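Local structure of uncharacterized protein MG376 homolog (Mycoplasma pneumoniae, 2HQL) at the interface of chains A and B. The protein binds single-stranded DNA and is a small protein of the OB fold. Residues are numbered along the deposited sequence; one frame, centred on the assembly and turned at random. Chains: chain A/B, Hypothetical protein MG376 homolog.

Contact 1: the interface of chains A and B. Residues chain A 12-13, 35, 48; chain B 8-9, 76.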
loop_
_atom_site.group_PDB
_atom_site.type_symbol
_atom_site.label_atom_id
_atom_site.label_comp_id
_atom_site.label_asym_id
_atom_site.label_seq_id
_atom_site.Cartn_x
_atom_site.Cartn_y
_atom_site.Cartn_z
ATOM N N PHE A 12 -3.588 -1.969 6.840
ATOM C CA PHE A 12 -4.715 -2.782 7.290
ATOM C C PHE A 12 -5.632 -2.866 6.078
ATOM O O PHE A 12 -6.050 -1.844 5.526
ATOM C CB PHE A 12 -5.428 -2.111 8.457
ATOM C CG PHE A 12 -4.581 -2.000 9.676
ATOM C CD1 PHE A 12 -4.698 -2.930 10.701
ATOM C CD2 PHE A 12 -3.640 -0.981 9.792
ATOM C CE1 PHE A 12 -3.891 -2.854 11.819
ATOM C CE2 PHE A 12 -2.820 -0.894 10.913
ATOM C CZ PHE A 12 -2.947 -1.833 11.930
ATOM N N LEU A 13 -5.951 -4.079 5.657
ATOM C CA LEU A 13 -6.759 -4.227 4.465
ATOM C C LEU A 13 -7.578 -5.497 4.476
ATOM O O LEU A 13 -7.224 -6.462 5.139
ATOM C CB LEU A 13 -5.830 -4.235 3.254
ATOM C CG LEU A 13 -6.346 -4.153 1.824
ATOM C CD1 LEU A 13 -6.951 -2.779 1.548
ATOM C CD2 LEU A 13 -5.168 -4.417 0.899
ATOM N N GLN A 35 -10.804 -5.800 -3.772
ATOM C CA GLN A 35 -11.539 -4.909 -2.883
ATOM C C GLN A 35 -12.407 -4.075 -3.803
ATOM O O GLN A 35 -11.911 -3.573 -4.804
ATOM C CB GLN A 35 -10.590 -3.994 -2.097
ATOM C CG GLN A 35 -11.297 -3.197 -1.005
ATOM C CD GLN A 35 -10.357 -2.411 -0.112
ATOM O OE1 GLN A 35 -9.910 -1.312 -0.458
ATOM N NE2 GLN A 35 -10.045 -2.979 1.048
ATOM N N TYR A 48 -5.079 -6.506 -5.147
ATOM C CA TYR A 48 -3.863 -6.383 -4.362
ATOM C C TYR A 48 -3.225 -7.745 -4.227
ATOM O O TYR A 48 -3.910 -8.766 -4.283
ATOM C CB TYR A 48 -4.207 -5.843 -2.980
ATOM C CG TYR A 48 -4.874 -4.489 -3.023
ATOM C CD1 TYR A 48 -4.135 -3.340 -3.297
ATOM C CD2 TYR A 48 -6.245 -4.355 -2.805
ATOM C CE1 TYR A 48 -4.740 -2.097 -3.350
ATOM C CE2 TYR A 48 -6.863 -3.108 -2.858
ATOM C CZ TYR A 48 -6.103 -1.991 -3.129
ATOM O OH TYR A 48 -6.686 -0.754 -3.179
ATOM N N LEU B 8 -12.147 -2.355 5.074
ATOM C CA LEU B 8 -10.908 -1.977 5.755
ATOM C C LEU B 8 -9.811 -1.624 4.763
ATOM O O LEU B 8 -9.529 -2.379 3.836
ATOM C CB LEU B 8 -10.441 -3.119 6.674
ATOM C CG LEU B 8 -9.283 -2.842 7.639
ATOM C CD1 LEU B 8 -9.742 -1.892 8.734
ATOM C CD2 LEU B 8 -8.787 -4.134 8.237
ATOM N N ASN B 9 -9.209 -0.459 4.971
ATOM C CA ASN B 9 -8.132 0.037 4.132
ATOM C C ASN B 9 -7.522 1.257 4.818
ATOM O O ASN B 9 -8.087 2.350 4.779
ATOM C CB ASN B 9 -8.665 0.434 2.748
ATOM C CG ASN B 9 -7.557 0.825 1.777
ATOM O OD1 ASN B 9 -6.573 1.459 2.162
ATOM N ND2 ASN B 9 -7.724 0.462 0.506
ATOM N N LEU B 76 -5.042 2.614 0.314
ATOM C CA LEU B 76 -4.390 1.981 -0.821
ATOM C C LEU B 76 -5.405 1.994 -1.969
ATOM O O LEU B 76 -6.596 1.733 -1.755
ATOM C CB LEU B 76 -3.996 0.541 -0.443
ATOM C CG LEU B 76 -2.857 -0.172 -1.175
ATOM C CD1 LEU B 76 -1.614 0.678 -1.119
ATOM C CD2 LEU B 76 -2.586 -1.519 -0.521
#
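Two copies of strand 9-22 of the OB fold meet antiparallel, with A:Leu13 and B:Asn9 paired in the intermolecular bridge and their side chains lying alongside each other, pointing the same way. The B:Asn9 carboxamide is central to the polar part of the contact. Its ND2 donates to OE1 of the A:Gln35 amide over 3.0 Å in a nearly straight bond (169° at H), leaving in its own amide plane and landing on a lone pair in the carbonyl plane of the glutamine. The two amide planes are turned 47° apart. Within chain B the same carboxamide is clamped to the backbone of B:Leu76: OD1 accepts from B:Leu76 N at 2.7 Å, and ND2 also gives a bond, tilted from the amide plane, to B:Leu76 O at 2.8 Å. This pair of bonds fixes the flip of the amide, so that ND2 faces chain A. A:Gln35 reaches it with an extended chain, CG anti to the backbone N (chi1 -171°), and its NE2 makes a weak hydrogen bond to B:Leu8 O. A:Tyr48 OH gives another weak bond, 2.9 Å long, to B:Leu76 O, which thereby receives donors from both chains. Along the ring, CE1 of A:Tyr48 packs on CG of B:Leu76 at 3.5 Å as the two side chains slide past each other in opposite directions. Within chain A, A:Leu13 CD2 lies 3.8 Å above the ring plane, displaced toward its rim, while CD1 of this leucine touches B:Asn9 CG at 3.7 Å. The site ties strand 69-80 and the start of strand 9-22 of chain B to strands 9-22, 28-39 and 42-53 of chain A, and may thus stabilise a dimer.

Contact 2: the interface of chains A and B. Residues chain A 11, 13, 76, 89, 91; chain B 11, 13, 76, 89, 91.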
loop_
_atom_site.group_PDB
_atom_site.type_symbol
_atom_site.label_atom_id
_atom_site.label_comp_id
_atom_site.label_asym_id
_atom_site.label_seq_id
_atom_site.Cartn_x
_atom_site.Cartn_y
_atom_site.Cartn_z
ATOM N N VAL A 11 -0.109 -1.368 7.273
ATOM C CA VAL A 11 -1.261 -1.434 6.375
ATOM C C VAL A 11 -2.323 -2.362 6.951
ATOM O O VAL A 11 -1.996 -3.415 7.483
ATOM C CB VAL A 11 -0.854 -2.025 4.999
ATOM C CG1 VAL A 11 -1.993 -1.903 3.998
ATOM C CG2 VAL A 11 0.397 -1.343 4.498
ATOM N N LEU A 13 -5.951 -4.079 5.657
ATOM C CA LEU A 13 -6.759 -4.227 4.465
ATOM C C LEU A 13 -7.578 -5.497 4.476
ATOM O O LEU A 13 -7.224 -6.462 5.139
ATOM C CB LEU A 13 -5.830 -4.235 3.254
ATOM C CG LEU A 13 -6.346 -4.153 1.824
ATOM C CD1 LEU A 13 -6.951 -2.779 1.548
ATOM C CD2 LEU A 13 -5.168 -4.417 0.899
ATOM N N LEU A 76 3.636 -2.501 3.712
ATOM C CA LEU A 76 3.679 -2.233 2.283
ATOM C C LEU A 76 5.102 -2.299 1.710
ATOM O O LEU A 76 5.988 -1.542 2.117
ATOM C CB LEU A 76 3.048 -0.870 2.004
ATOM C CG LEU A 76 2.504 -0.648 0.595
ATOM C CD1 LEU A 76 1.516 -1.746 0.230
ATOM C CD2 LEU A 76 1.834 0.698 0.534
ATOM N N THR A 89 3.614 -3.033 -6.148
ATOM C CA THR A 89 3.343 -3.105 -4.710
ATOM C C THR A 89 2.791 -4.454 -4.205
ATOM O O THR A 89 1.934 -5.078 -4.843
ATOM C CB THR A 89 2.353 -2.004 -4.308
ATOM O OG1 THR A 89 2.991 -0.734 -4.441
ATOM C CG2 THR A 89 1.883 -2.180 -2.884
ATOM N N ILE A 91 1.895 -6.596 -0.217
ATOM C CA ILE A 91 1.787 -6.417 1.222
ATOM C C ILE A 91 2.290 -7.637 1.963
ATOM O O ILE A 91 1.767 -8.729 1.790
ATOM C CB ILE A 91 0.338 -6.171 1.704
ATOM C CG1 ILE A 91 -0.302 -5.012 0.922
ATOM C CG2 ILE A 91 0.345 -5.859 3.208
ATOM C CD1 ILE A 91 -0.866 -5.420 -0.427
ATOM N N VAL B 11 -3.464 2.939 5.570
ATOM C CA VAL B 11 -2.032 2.829 5.383
ATOM C C VAL B 11 -1.378 3.955 6.143
ATOM O O VAL B 11 -1.876 5.074 6.166
ATOM C CB VAL B 11 -1.618 2.935 3.886
ATOM C CG1 VAL B 11 -0.104 3.019 3.769
ATOM C CG2 VAL B 11 -2.111 1.712 3.114
ATOM N N LEU B 13 2.293 5.444 6.178
ATOM C CA LEU B 13 3.569 5.378 5.492
ATOM C C LEU B 13 4.405 6.631 5.677
ATOM O O LEU B 13 3.896 7.756 5.697
ATOM C CB LEU B 13 3.331 5.116 3.995
ATOM C CG LEU B 13 4.438 4.602 3.059
ATOM C CD1 LEU B 13 5.123 3.374 3.627
ATOM C CD2 LEU B 13 3.809 4.263 1.702
ATOM N N LEU B 76 -5.042 2.614 0.314
ATOM C CA LEU B 76 -4.390 1.981 -0.821
ATOM C C LEU B 76 -5.405 1.994 -1.969
ATOM O O LEU B 76 -6.596 1.733 -1.755
ATOM C CB LEU B 76 -3.996 0.541 -0.443
ATOM C CG LEU B 76 -2.857 -0.172 -1.175
ATOM C CD1 LEU B 76 -1.614 0.678 -1.119
ATOM C CD2 LEU B 76 -2.586 -1.519 -0.521
ATOM N N THR B 89 -0.520 0.938 -8.652
ATOM C CA THR B 89 -0.956 1.025 -7.260
ATOM C C THR B 89 -0.356 2.267 -6.638
ATOM O O THR B 89 0.793 2.615 -6.920
ATOM C CB THR B 89 -0.533 -0.203 -6.408
ATOM O OG1 THR B 89 -1.059 -1.411 -6.984
ATOM C CG2 THR B 89 -1.063 -0.061 -5.003
ATOM N N ILE B 91 -1.106 5.400 -3.073
ATOM C CA ILE B 91 -1.786 5.718 -1.824
ATOM C C ILE B 91 -2.382 7.109 -1.962
ATOM O O ILE B 91 -1.696 8.053 -2.347
ATOM C CB ILE B 91 -0.846 5.735 -0.585
ATOM C CG1 ILE B 91 -0.289 4.340 -0.299
ATOM C CG2 ILE B 91 -1.623 6.188 0.642
ATOM C CD1 ILE B 91 0.950 4.002 -1.089
HETATM O O HOH W 1 1.482 -2.844 -8.318
#
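A:Leu76 and B:Leu76 meet at the apolar centre, their side chains crossing at a slant with CD2 of A:Leu76 3.8 Å from CD1 of B:Leu76. The same A:Leu76 CD2 methyl also meets CD1 of B:Ile91 at 3.8 Å, the two side chains reaching toward each other tip to tip. CG of A:Leu76 stands opposite the backbone N (chi1 -157°), which turns its two methyls toward chain B. The reciprocal approach is looser, since A:Ile91 CD1 comes no nearer than 4.3 Å to B:Leu76 CD2; the two halves of the core are therefore similar without being exact copies. CD2 of B:Leu13 borders A:Leu76 CD2 at 4.2 Å and closes another flank of the cluster.

Beside the leucines, A:Val11 and B:Val11 form an antiparallel bridge between the two copies of strand 9-22. Their side chains lie side by side, point the same way and touch through CG1 of A:Val11 and CG2 of B:Val11 at 3.7 Å. Both valines hold the same rotamer, with CG1 opposite the backbone N (chi1 -172° in A:Val11); the counterpart pair, A:Val11 CG2 and B:Val11 CG1, is wider, so the asymmetry lies in the spacing.

Farther out, A:Thr89 and B:Thr89 cross at about a right angle. CB of A:Thr89 rests against the CG2 methyl of B:Thr89 at 4.0 Å. The CG2 methyls of both threonines point toward the leucines. At the polar rim, water 1 lies 3.0 Å from A:Thr89 N, nearly in line with its N-H, and 3.2 Å from the B:Thr89 hydroxyl OG1.

The C-alpha centres of contact 1 and contact 2 lie about 7 Å apart, and A:Leu13 and B:Leu76 belong to both. They are neighbouring parts of one continuous interface, in which the pairing of the two 9-22 strands runs from one contact into the other. Through B:Leu76 the two are coupled: its backbone is held in the polar network of contact 1, while its side chain, which also packs on A:Tyr48, extends into the apolar core of contact 2. This would be expected to limit how the two OB folds are set against each other, although the structure alone does not show that the pair forms in solution.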